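PDB 3HFQ: uncharacterized protein lp_2219 from Lactobacillus plantarum, which is of unknown function but folds as a seven-bladed beta-propeller of the lactonase family, and so may hydrolyse or bind a sugar lactone or related ligand. Local coordinates for residues L207-A212 against V229-A234; G241-R246 against Y255-G260; L264-V269 against L277-S282; P288-L293 against G334-F339. The protein carries 1 engineered substitution. All coordinates share one frame; numbering follows the deposited sequence.

Interaction 1: residues L207-A212 against V229-A234; sequences LSSQIA and VKTIPA
The flat carbonyl group of Ser-209 receives Thr-231 from above its plane: Thr-231 N stands 44° out of it while bonding to Ser-209 O at 3.0 Å. Next along the ladder, Ile-211 and Val-229 exchange backbone bonds that both lie in the plane of the accepting carbonyl, as an antiparallel hydrogen-bonded pair. On its other side the same strand has a G1 beta bulge, Ser-209 and Gln-210 both facing Gly-205. Thr-231 turns OG1 between its backbone N and carbonyl carbon (chi1 67°), which brings OG1 to a weak bond with Ser-209 O at 3.3 Å; the hydroxyl probably has its main partner in the Asn-258 side chain. Its methyl CG2 meets Ile-211 CG1 at 3.6 Å, the two side chains crossing at about a right angle, and Val-229 CG2 touches Ile-211 CB at 3.9 Å. An alanine in place of Thr-231 would probably lose the weak hold on Ser-209 O and open a gap beside Ile-211 CG1. Ile-232 CD1 closes over Ser-209 CB. The hairpin of strands 210-217 and 222-230 forms the outer half of its blade, and Ile-211 and Val-229 pack on Phe-267 and Leu-275 of the next four-stranded sheet.

Interaction 2: residues G241-R246 against Y255-G260; sequences GAAAIR and YVSNRG. With PO4 (phosphate ion), chain C.
A beta bulge interrupts the inner hairpin of a propeller blade, where Ala-242 pairs with Asn-258 but Ile-245 with Val-256, one residue out of step. Ser-257 fills the irregular place with its side chain: OG, set between the backbone N and carbonyl carbon (chi1 62°), accepts from Ala-244 N at 3.1 Å and is also bonded to Pro-288 O. Its backbone serves both sides of the bulge, Ser-257 O taking Ala-243 N and Ser-257 N giving to Ala-244 O. Strand 241-247 is the innermost of four, as the first strand of a propeller blade lines the central channel, and Arg-259 from the second strand reaches round its start. Gly-241 O is gripped from opposite faces of its plane, by Arg-259 N at 3.0 Å and by Arg-259 NE at 3.1 Å, the latter nearly straight at 171°. Arg-259 NH2 adds a bond to Ala-242 O at 3.1 Å, while Ala-243 CB lies over one face of the guanidinium, toward its rim. With its rotation fixed by these bonds, the group presents NH1 to phosphate O2 at 2.7 Å and NH2 to the same oxygen at 3.0 Å. Glu-206 forms a salt bridge with NH2, and His-144 and Arg-190 also bind the phosphate.

Interaction 3: residues L264-V269 against L277-S282; sequences LAVFAV and LIQQIS
Val-266 O is gripped by two successive amides, a strong bond from Ile-278 N at 2.8 Å (175°) and a weak one from Gln-279 N at 3.4 Å. In return Val-266 N gives a short bond to Gln-279 O at 2.7 Å. Two residues facing one make a classic beta bulge. The bulge sits in the hairpin of strands 263-269 and 275-282, the outer pair of a four-stranded blade, and shifts the register so that Phe-267 stands across from Leu-277. There Leu-277 CG is anti to its backbone N (chi1 -179°), and CD1 beyond it lies over one face of the Phe-267 ring, 3.9 Å from the centroid and 19° off the normal, a CH-pi contact. Ile-278 CG1 comes to 3.4 Å from Val-266 O and also packs against Val-266 CG1. Gln-279 runs side by side with Val-266, its CB and OE1 touching Val-266 CG2, while OE1 accepts from Leu-322 N in the neighbouring blade. Farther along, Leu-264 and Ile-281 form a regular hydrogen-bonded pair with Ile-281 CG2 4.0 Å from Leu-264 CB, and both side chains lean on Tyr-313.

Interaction 4: residues P288-L293 against G334-F339; sequences PRDFDL and GVCVRF
Asp-290 reaches across to the strand of Val-335 to Val-337 atom by atom: CB rests 3.3 Å from Val-335 O, CG, anti to the backbone N, comes 3.6 Å from Val-337 N, and OD2 accepts from Val-337 N at 2.7 Å. That bond is nearly straight at 172° and uses the anti side of OD2, 32° out of the carboxylate plane. A water that also bonds to Val-337 O donates to the same OD2, and OD1 forms a salt bridge with Arg-246. Strands 290-293 and 334-339 are the innermost strands of adjacent blades, running parallel within 18°, and no backbone bond joins them, so side chains and water bridge the gap. Strand 334-339 also closes the ring: it pairs with strand 2-9 of the chain's start, the velcro closure of propellers. An alanine at Asp-290 would probably leave Val-337 N without its acceptor and deprive Arg-246 of its salt-bridge partner, leaving it the long, weak pairing with Asp-292. Beside it, Arg-289 runs alongside Val-335, with Arg-289 CD 3.8 Å from Val-335 CG1, and a water links Arg-289 NE to Val-335 O. Val-337 CG2 packs on Phe-291 CA at 4.0 Å. At the far end Asp-292 OD2 and Phe-339 N share a water, while Asp-292 O lies at the edge of the Phe-339 ring, 3.6 Å from CE1.

In the fold
Interactions 2 and 3 are the inner and outer hairpins of one blade, their centres 11 Å apart, stitched together by Ala-265 N and Val-256 O at 2.8 Å. Interaction 1 belongs to the preceding blade and packs on both, Ile-211 CD1 lying 3.9 Å from Val-256 CG1. Interaction 4 joins the two following blades near the channel; its centre is 10 Å from that of interaction 2, and Arg-246 NE meets Phe-291 O at 2.8 Å. The phosphate, probably from the crystallisation liquor, lies by interaction 2, with the Arg-289 side chain of interaction 4 about 4 Å away at its nearest atoms; it may mark a pocket in the channel.

Interaction 1: residues L207-A212 against V229-A234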
loop_
_atom_site.group_PDB
_atom_site.type_symbol
_atom_site.label_atom_id
_atom_site.label_comp_id
_atom_site.label_asym_id
_atom_site.label_seq_id
_atom_site.Cartn_x
_atom_site.Cartn_y
_atom_site.Cartn_z
ATOM N N LEU A 207 -6.210 11.613 6.259
ATOM C CA LEU A 207 -7.121 12.722 6.520
ATOM C C LEU A 207 -6.500 14.064 6.896
ATOM O O LEU A 207 -7.085 15.116 6.626
ATOM C CB LEU A 207 -8.130 12.295 7.590
ATOM C CG LEU A 207 -8.819 10.949 7.325
ATOM C CD1 LEU A 207 -9.730 10.596 8.493
ATOM C CD2 LEU A 207 -9.616 11.009 6.021
ATOM N N SER A 208 -5.321 14.039 7.506
ATOM C CA SER A 208 -4.659 15.273 7.920
ATOM C C SER A 208 -3.503 15.670 7.005
ATOM O O SER A 208 -2.860 16.698 7.224
ATOM C CB SER A 208 -4.140 15.119 9.348
ATOM O OG SER A 208 -3.229 14.033 9.427
ATOM N N SER A 209 -3.244 14.863 5.981
ATOM C CA SER A 209 -2.147 15.136 5.055
ATOM C C SER A 209 -0.852 15.373 5.827
ATOM O O SER A 209 -0.198 16.403 5.667
ATOM C CB SER A 209 -2.464 16.359 4.189
ATOM O OG SER A 209 -3.541 16.082 3.308
ATOM N N GLN A 210 -0.491 14.403 6.660
ATOM C CA GLN A 210 0.715 14.487 7.477
ATOM C C GLN A 210 1.450 13.156 7.522
ATOM O O GLN A 210 0.907 12.116 7.152
ATOM C CB GLN A 210 0.355 14.859 8.919
ATOM C CG GLN A 210 -0.295 16.209 9.109
ATOM C CD GLN A 210 -0.689 16.452 10.554
ATOM O OE1 GLN A 210 -1.455 15.686 11.137
ATOM N NE2 GLN A 210 -0.167 17.522 11.138
ATOM N N ILE A 211 2.696 13.197 7.977
ATOM C CA ILE A 211 3.477 11.983 8.149
ATOM C C ILE A 211 4.031 12.037 9.562
ATOM O O ILE A 211 4.575 13.056 9.986
ATOM C CB ILE A 211 4.670 11.867 7.172
ATOM C CG1 ILE A 211 4.169 11.666 5.740
ATOM C CG2 ILE A 211 5.545 10.665 7.575
ATOM C CD1 ILE A 211 5.287 11.544 4.709
ATOM N N ALA A 212 3.873 10.947 10.298
ATOM C CA ALA A 212 4.383 10.879 11.653
ATOM C C ALA A 212 5.610 9.979 11.659
ATOM O O ALA A 212 5.579 8.881 11.099
ATOM C CB ALA A 212 3.317 10.313 12.586
ATOM N N VAL A 229 5.156 16.015 10.098
ATOM C CA VAL A 229 5.379 16.986 9.026
ATOM C C VAL A 229 4.179 16.966 8.087
ATOM O O VAL A 229 3.453 15.975 8.036
ATOM C CB VAL A 229 6.657 16.660 8.205
ATOM C CG1 VAL A 229 7.897 16.837 9.075
ATOM C CG2 VAL A 229 6.590 15.234 7.665
ATOM N N LYS A 230 3.963 18.059 7.355
ATOM C CA LYS A 230 2.845 18.129 6.413
ATOM C C LYS A 230 3.290 17.583 5.062
ATOM O O LYS A 230 4.467 17.659 4.716
ATOM C CB LYS A 230 2.349 19.575 6.260
ATOM C CG LYS A 230 1.820 20.176 7.559
ATOM C CD LYS A 230 1.250 21.582 7.374
ATOM C CE LYS A 230 -0.136 21.563 6.741
ATOM N NZ LYS A 230 -0.754 22.923 6.717
ATOM N N THR A 231 2.350 17.034 4.297
ATOM C CA THR A 231 2.686 16.465 2.997
ATOM C C THR A 231 2.307 17.382 1.838
ATOM O O THR A 231 2.548 17.050 0.679
ATOM C CB THR A 231 2.007 15.092 2.793
ATOM O OG1 THR A 231 0.587 15.260 2.706
ATOM C CG2 THR A 231 2.326 14.162 3.964
ATOM N N ILE A 232 1.723 18.533 2.163
ATOM C CA ILE A 232 1.310 19.519 1.159
ATOM C C ILE A 232 1.564 20.932 1.688
ATOM O O ILE A 232 1.840 21.115 2.875
ATOM C CB ILE A 232 -0.194 19.397 0.819
ATOM C CG1 ILE A 232 -1.028 19.485 2.099
ATOM C CG2 ILE A 232 -0.461 18.100 0.077
ATOM C CD1 ILE A 232 -2.525 19.551 1.856
ATOM N N PRO A 233 1.480 21.948 0.811
ATOM C CA PRO A 233 1.707 23.333 1.237
ATOM C C PRO A 233 0.797 23.728 2.391
ATOM O O PRO A 233 -0.342 23.265 2.490
ATOM C CB PRO A 233 1.419 24.132 -0.029
ATOM C CG PRO A 233 1.885 23.206 -1.105
ATOM C CD PRO A 233 1.300 21.881 -0.651
ATOM N N ALA A 234 1.304 24.593 3.260
ATOM C CA ALA A 234 0.544 25.044 4.417
ATOM C C ALA A 234 -0.725 25.798 4.028
ATOM O O ALA A 234 -1.705 25.791 4.772
ATOM C CB ALA A 234 1.424 25.919 5.301
#

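Interaction 2: residues G241-R246 against Y255-G260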
loop_
_atom_site.group_PDB
_atom_site.type_symbol
_atom_site.label_atom_id
_atom_site.label_comp_id
_atom_site.label_asym_id
_atom_site.label_seq_id
_atom_site.Cartn_x
_atom_site.Cartn_y
_atom_site.Cartn_z
ATOM N N GLY A 241 -5.980 13.881 0.403
ATOM C CA GLY A 241 -5.880 12.675 1.196
ATOM C C GLY A 241 -4.577 11.988 0.843
ATOM O O GLY A 241 -4.403 11.541 -0.286
ATOM N N ALA A 242 -3.645 11.923 1.788
ATOM C CA ALA A 242 -2.376 11.252 1.522
ATOM C C ALA A 242 -2.726 9.778 1.318
ATOM O O ALA A 242 -3.727 9.302 1.852
ATOM C CB ALA A 242 -1.426 11.432 2.699
ATOM N N ALA A 243 -1.920 9.051 0.549
ATOM C CA ALA A 243 -2.230 7.648 0.288
ATOM C C ALA A 243 -1.096 6.659 0.530
ATOM O O ALA A 243 -0.983 6.082 1.614
ATOM C CB ALA A 243 -2.755 7.496 -1.146
ATOM N N ALA A 244 -0.268 6.450 -0.490
ATOM C CA ALA A 244 0.842 5.511 -0.397
ATOM C C ALA A 244 2.100 6.153 0.162
ATOM O O ALA A 244 2.305 7.357 0.024
ATOM C CB ALA A 244 1.132 4.916 -1.767
ATOM N N ILE A 245 2.940 5.340 0.792
ATOM C CA ILE A 245 4.188 5.831 1.362
ATOM C C ILE A 245 5.280 4.787 1.119
ATOM O O ILE A 245 5.085 3.598 1.375
ATOM C CB ILE A 245 4.017 6.141 2.878
ATOM C CG1 ILE A 245 5.298 6.760 3.441
ATOM C CG2 ILE A 245 3.629 4.885 3.638
ATOM C CD1 ILE A 245 5.097 7.419 4.802
ATOM N N ARG A 246 6.418 5.236 0.597
ATOM C CA ARG A 246 7.530 4.338 0.279
ATOM C C ARG A 246 8.864 4.880 0.780
ATOM O O ARG A 246 9.037 6.085 0.924
ATOM C CB ARG A 246 7.633 4.151 -1.233
ATOM C CG ARG A 246 6.340 3.738 -1.911
ATOM C CD ARG A 246 5.999 2.285 -1.633
ATOM N NE ARG A 246 4.864 1.862 -2.446
ATOM C CZ ARG A 246 4.315 0.654 -2.399
ATOM N NH1 ARG A 246 4.797 -0.265 -1.568
ATOM N NH2 ARG A 246 3.288 0.364 -3.189
ATOM N N TYR A 255 8.866 8.820 0.344
ATOM C CA TYR A 255 7.949 9.338 -0.663
ATOM C C TYR A 255 6.499 9.106 -0.245
ATOM O O TYR A 255 6.181 8.084 0.360
ATOM C CB TYR A 255 8.210 8.654 -2.018
ATOM C CG TYR A 255 9.637 8.792 -2.521
ATOM C CD1 TYR A 255 10.675 8.053 -1.950
ATOM C CD2 TYR A 255 9.955 9.699 -3.532
ATOM C CE1 TYR A 255 11.997 8.226 -2.366
ATOM C CE2 TYR A 255 11.272 9.879 -3.955
ATOM C CZ TYR A 255 12.289 9.142 -3.366
ATOM O OH TYR A 255 13.602 9.351 -3.741
ATOM N N VAL A 256 5.624 10.061 -0.552
ATOM C CA VAL A 256 4.206 9.914 -0.232
ATOM C C VAL A 256 3.370 10.529 -1.354
ATOM O O VAL A 256 3.771 11.527 -1.954
ATOM C CB VAL A 256 3.852 10.588 1.125
ATOM C CG1 VAL A 256 4.052 12.091 1.047
ATOM C CG2 VAL A 256 2.417 10.258 1.512
ATOM N N SER A 257 2.228 9.919 -1.664
ATOM C CA SER A 257 1.369 10.452 -2.714
ATOM C C SER A 257 0.203 11.234 -2.114
ATOM O O SER A 257 -0.319 10.886 -1.051
ATOM C CB SER A 257 0.849 9.323 -3.616
ATOM O OG SER A 257 0.063 8.392 -2.893
ATOM N N ASN A 258 -0.192 12.298 -2.807
ATOM C CA ASN A 258 -1.279 13.162 -2.367
ATOM C C ASN A 258 -2.437 13.160 -3.362
ATOM O O ASN A 258 -2.253 13.502 -4.530
ATOM C CB ASN A 258 -0.772 14.602 -2.205
ATOM C CG ASN A 258 0.227 14.751 -1.070
ATOM O OD1 ASN A 258 1.400 15.065 -1.290
ATOM N ND2 ASN A 258 -0.231 14.526 0.149
ATOM N N ARG A 259 -3.621 12.771 -2.898
ATOM C CA ARG A 259 -4.813 12.759 -3.745
ATOM C C ARG A 259 -5.558 14.071 -3.537
ATOM O O ARG A 259 -6.140 14.309 -2.478
ATOM C CB ARG A 259 -5.720 11.593 -3.374
ATOM C CG ARG A 259 -5.156 10.234 -3.726
ATOM C CD ARG A 259 -6.011 9.142 -3.115
ATOM N NE ARG A 259 -5.890 9.127 -1.658
ATOM C CZ ARG A 259 -6.476 8.233 -0.868
ATOM N NH1 ARG A 259 -7.232 7.280 -1.397
ATOM N NH2 ARG A 259 -6.287 8.278 0.448
ATOM N N GLY A 260 -5.540 14.913 -4.562
ATOM C CA GLY A 260 -6.178 16.216 -4.481
ATOM C C GLY A 260 -5.141 17.207 -4.974
ATOM O O GLY A 260 -5.322 17.842 -6.010
HETATM P P PO4 C . -9.105 5.383 1.220
HETATM O O1 PO4 C . -10.121 6.317 0.461
HETATM O O2 PO4 C . -7.648 5.637 0.680
HETATM O O3 PO4 C . -9.158 5.688 2.767
HETATM O O4 PO4 C . -9.490 3.873 0.973
#

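Interaction 3: residues L264-V269 against L277-S282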
loop_
_atom_site.group_PDB
_atom_site.type_symbol
_atom_site.label_atom_id
_atom_site.label_comp_id
_atom_site.label_asym_id
_atom_site.label_seq_id
_atom_site.Cartn_x
_atom_site.Cartn_y
_atom_site.Cartn_z
ATOM N N LEU A 264 3.676 13.806 -5.621
ATOM C CA LEU A 264 4.444 12.862 -4.839
ATOM C C LEU A 264 5.322 13.846 -4.086
ATOM O O LEU A 264 5.924 14.732 -4.698
ATOM C CB LEU A 264 5.319 11.952 -5.707
ATOM C CG LEU A 264 4.660 10.868 -6.565
ATOM C CD1 LEU A 264 5.737 9.894 -7.029
ATOM C CD2 LEU A 264 3.598 10.126 -5.760
ATOM N N ALA A 265 5.356 13.737 -2.763
ATOM C CA ALA A 265 6.189 14.627 -1.965
ATOM C C ALA A 265 7.396 13.803 -1.544
ATOM O O ALA A 265 7.253 12.677 -1.074
ATOM C CB ALA A 265 5.425 15.118 -0.742
ATOM N N VAL A 266 8.583 14.366 -1.725
ATOM C CA VAL A 266 9.816 13.673 -1.389
ATOM C C VAL A 266 10.456 14.270 -0.146
ATOM O O VAL A 266 10.612 15.494 -0.039
ATOM C CB VAL A 266 10.827 13.770 -2.546
ATOM C CG1 VAL A 266 12.022 12.879 -2.268
ATOM C CG2 VAL A 266 10.150 13.389 -3.859
ATOM N N PHE A 267 10.830 13.401 0.787
ATOM C CA PHE A 267 11.459 13.828 2.032
ATOM C C PHE A 267 12.808 13.160 2.227
ATOM O O PHE A 267 12.981 11.980 1.916
ATOM C CB PHE A 267 10.596 13.465 3.247
ATOM C CG PHE A 267 9.263 14.147 3.286
ATOM C CD1 PHE A 267 8.199 13.675 2.523
ATOM C CD2 PHE A 267 9.063 15.251 4.113
ATOM C CE1 PHE A 267 6.955 14.287 2.581
ATOM C CE2 PHE A 267 7.821 15.873 4.180
ATOM C CZ PHE A 267 6.763 15.390 3.414
ATOM N N ALA A 268 13.762 13.921 2.749
ATOM C CA ALA A 268 15.078 13.383 3.045
ATOM C C ALA A 268 14.981 12.921 4.496
ATOM O O ALA A 268 14.493 13.666 5.354
ATOM C CB ALA A 268 16.141 14.468 2.906
ATOM N N VAL A 269 15.412 11.693 4.767
ATOM C CA VAL A 269 15.380 11.161 6.125
ATOM C C VAL A 269 16.746 11.411 6.744
ATOM O O VAL A 269 17.761 10.978 6.204
ATOM C CB VAL A 269 15.123 9.635 6.148
ATOM C CG1 VAL A 269 15.031 9.156 7.586
ATOM C CG2 VAL A 269 13.848 9.298 5.394
ATOM N N LEU A 277 11.187 18.049 3.728
ATOM C CA LEU A 277 10.578 18.073 2.398
ATOM C C LEU A 277 11.559 18.673 1.398
ATOM O O LEU A 277 12.034 19.791 1.589
ATOM C CB LEU A 277 9.302 18.917 2.411
ATOM C CG LEU A 277 8.546 19.018 1.083
ATOM C CD1 LEU A 277 7.922 17.672 0.758
ATOM C CD2 LEU A 277 7.475 20.089 1.180
ATOM N N ILE A 278 11.868 17.939 0.335
ATOM C CA ILE A 278 12.801 18.449 -0.660
ATOM C C ILE A 278 12.199 18.579 -2.056
ATOM O O ILE A 278 12.809 19.184 -2.940
ATOM C CB ILE A 278 14.082 17.578 -0.743
ATOM C CG1 ILE A 278 13.731 16.158 -1.188
ATOM C CG2 ILE A 278 14.781 17.547 0.612
ATOM C CD1 ILE A 278 14.942 15.336 -1.577
ATOM N N GLN A 279 11.009 18.020 -2.263
ATOM C CA GLN A 279 10.363 18.113 -3.570
ATOM C C GLN A 279 8.878 17.744 -3.590
ATOM O O GLN A 279 8.426 16.868 -2.855
ATOM C CB GLN A 279 11.109 17.241 -4.598
ATOM C CG GLN A 279 10.438 17.199 -5.980
ATOM C CD GLN A 279 11.186 16.345 -6.998
ATOM O OE1 GLN A 279 11.722 15.287 -6.668
ATOM N NE2 GLN A 279 11.201 16.793 -8.250
ATOM N N GLN A 280 8.135 18.448 -4.439
ATOM C CA GLN A 280 6.710 18.218 -4.663
ATOM C C GLN A 280 6.611 18.142 -6.186
ATOM O O GLN A 280 6.904 19.121 -6.871
ATOM C CB GLN A 280 5.870 19.398 -4.160
ATOM C CG GLN A 280 5.677 19.479 -2.648
ATOM C CD GLN A 280 4.587 18.557 -2.130
ATOM O OE1 GLN A 280 4.235 18.601 -0.947
ATOM N NE2 GLN A 280 4.044 17.714 -3.008
ATOM N N ILE A 281 6.223 16.988 -6.720
ATOM C CA ILE A 281 6.127 16.838 -8.170
ATOM C C ILE A 281 4.787 16.253 -8.597
ATOM O O ILE A 281 4.326 15.252 -8.050
ATOM C CB ILE A 281 7.290 15.966 -8.708
ATOM C CG1 ILE A 281 7.238 15.897 -10.236
ATOM C CG2 ILE A 281 7.235 14.576 -8.082
ATOM C CD1 ILE A 281 8.505 15.348 -10.863
ATOM N N SER A 282 4.155 16.896 -9.574
ATOM C CA SER A 282 2.860 16.451 -10.066
ATOM C C SER A 282 2.896 15.012 -10.565
ATOM O O SER A 282 3.900 14.565 -11.120
ATOM C CB SER A 282 2.390 17.365 -11.202
ATOM O OG SER A 282 1.196 16.875 -11.788
#

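Interaction 4: residues P288-L293 against G334-F339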
loop_
_atom_site.group_PDB
_atom_site.type_symbol
_atom_site.label_atom_id
_atom_site.label_comp_id
_atom_site.label_asym_id
_atom_site.label_seq_id
_atom_site.Cartn_x
_atom_site.Cartn_y
_atom_site.Cartn_z
ATOM N N PRO A 288 -3.577 10.094 -7.235
ATOM C CA PRO A 288 -2.513 9.084 -7.231
ATOM C C PRO A 288 -2.596 8.239 -5.952
ATOM O O PRO A 288 -1.961 8.553 -4.941
ATOM C CB PRO A 288 -1.239 9.925 -7.293
ATOM C CG PRO A 288 -1.643 11.193 -6.568
ATOM C CD PRO A 288 -3.010 11.453 -7.149
ATOM N N ARG A 289 -3.371 7.160 -6.015
ATOM C CA ARG A 289 -3.573 6.275 -4.870
ATOM C C ARG A 289 -2.397 5.351 -4.558
ATOM O O ARG A 289 -2.260 4.881 -3.429
ATOM C CB ARG A 289 -4.850 5.457 -5.081
ATOM C CG ARG A 289 -5.254 4.567 -3.911
ATOM C CD ARG A 289 -6.734 4.211 -4.015
ATOM N NE ARG A 289 -7.099 3.073 -3.175
ATOM C CZ ARG A 289 -8.264 2.950 -2.551
ATOM N NH1 ARG A 289 -9.182 3.901 -2.665
ATOM N NH2 ARG A 289 -8.518 1.872 -1.821
ATOM N N ASP A 290 -1.550 5.081 -5.546
ATOM C CA ASP A 290 -0.392 4.226 -5.297
ATOM C C ASP A 290 0.733 4.514 -6.280
ATOM O O ASP A 290 0.514 5.073 -7.354
ATOM C CB ASP A 290 -0.782 2.742 -5.372
ATOM C CG ASP A 290 0.272 1.827 -4.755
ATOM O OD1 ASP A 290 1.015 2.289 -3.863
ATOM O OD2 ASP A 290 0.347 0.640 -5.144
ATOM N N PHE A 291 1.938 4.121 -5.888
ATOM C CA PHE A 291 3.137 4.302 -6.691
ATOM C C PHE A 291 4.219 3.482 -6.007
ATOM O O PHE A 291 4.021 3.005 -4.895
ATOM C CB PHE A 291 3.570 5.776 -6.697
ATOM C CG PHE A 291 4.140 6.252 -5.379
ATOM C CD1 PHE A 291 3.299 6.657 -4.342
ATOM C CD2 PHE A 291 5.518 6.245 -5.159
ATOM C CE1 PHE A 291 3.819 7.042 -3.110
ATOM C CE2 PHE A 291 6.049 6.629 -3.924
ATOM C CZ PHE A 291 5.194 7.029 -2.896
ATOM N N ASP A 292 5.356 3.311 -6.672
ATOM C CA ASP A 292 6.473 2.599 -6.067
ATOM C C ASP A 292 7.731 2.794 -6.892
ATOM O O ASP A 292 7.664 3.137 -8.074
ATOM C CB ASP A 292 6.175 1.101 -5.932
ATOM C CG ASP A 292 7.109 0.407 -4.943
ATOM O OD1 ASP A 292 7.841 1.113 -4.211
ATOM O OD2 ASP A 292 7.104 -0.843 -4.886
ATOM N N LEU A 293 8.878 2.604 -6.251
ATOM C CA LEU A 293 10.156 2.710 -6.933
ATOM C C LEU A 293 10.324 1.363 -7.616
ATOM O O LEU A 293 9.783 0.363 -7.143
ATOM C CB LEU A 293 11.298 2.911 -5.929
ATOM C CG LEU A 293 11.498 4.281 -5.272
ATOM C CD1 LEU A 293 10.293 4.651 -4.421
ATOM C CD2 LEU A 293 12.759 4.230 -4.416
ATOM N N GLY A 334 -6.579 2.698 -12.376
ATOM C CA GLY A 334 -5.435 2.205 -11.621
ATOM C C GLY A 334 -5.300 2.705 -10.194
ATOM O O GLY A 334 -5.356 3.912 -9.952
ATOM N N VAL A 335 -5.101 1.780 -9.252
ATOM C CA VAL A 335 -4.958 2.133 -7.839
ATOM C C VAL A 335 -3.902 1.322 -7.074
ATOM O O VAL A 335 -3.792 1.434 -5.852
ATOM C CB VAL A 335 -6.305 2.000 -7.093
ATOM C CG1 VAL A 335 -7.285 3.056 -7.601
ATOM C CG2 VAL A 335 -6.881 0.595 -7.291
ATOM N N CYS A 336 -3.138 0.498 -7.784
ATOM C CA CYS A 336 -2.086 -0.293 -7.142
ATOM C C CYS A 336 -0.958 -0.574 -8.117
ATOM O O CYS A 336 -1.195 -0.970 -9.257
ATOM C CB CYS A 336 -2.641 -1.619 -6.608
ATOM S SG CYS A 336 -1.405 -2.657 -5.751
ATOM N N VAL A 337 0.271 -0.356 -7.660
ATOM C CA VAL A 337 1.458 -0.590 -8.476
ATOM C C VAL A 337 2.257 -1.697 -7.813
ATOM O O VAL A 337 2.731 -1.555 -6.690
ATOM C CB VAL A 337 2.333 0.672 -8.567
ATOM C CG1 VAL A 337 3.657 0.336 -9.249
ATOM C CG2 VAL A 337 1.601 1.746 -9.340
ATOM N N ARG A 338 2.420 -2.799 -8.528
ATOM C CA ARG A 338 3.130 -3.941 -7.989
ATOM C C ARG A 338 4.232 -4.434 -8.908
ATOM O O ARG A 338 3.977 -5.175 -9.844
ATOM C CB ARG A 338 2.153 -5.083 -7.719
ATOM C CG ARG A 338 2.810 -6.396 -7.341
ATOM C CD ARG A 338 3.571 -6.210 -6.052
ATOM N NE ARG A 338 2.616 -5.673 -5.098
ATOM C CZ ARG A 338 2.852 -4.706 -4.223
ATOM N NH1 ARG A 338 4.052 -4.143 -4.120
ATOM N NH2 ARG A 338 1.853 -4.280 -3.466
ATOM N N PHE A 339 5.469 -4.031 -8.637
ATOM C CA PHE A 339 6.586 -4.484 -9.464
ATOM C C PHE A 339 6.893 -5.927 -9.106
ATOM O O PHE A 339 6.739 -6.329 -7.970
ATOM C CB PHE A 339 7.858 -3.699 -9.171
ATOM C CG PHE A 339 7.909 -2.364 -9.834
ATOM C CD1 PHE A 339 7.471 -1.228 -9.173
ATOM C CD2 PHE A 339 8.421 -2.242 -11.116
ATOM C CE1 PHE A 339 7.545 0.017 -9.773
ATOM C CE2 PHE A 339 8.505 -1.001 -11.736
ATOM C CZ PHE A 339 8.068 0.133 -11.063
HETATM O O HOH W 1 -5.325 0.865 -3.786
HETATM O O HOH W 2 -4.143 5.453 -8.197
HETATM O O HOH W 3 1.574 -1.515 -4.098
HETATM O O HOH W 4 5.260 -2.214 -6.310
#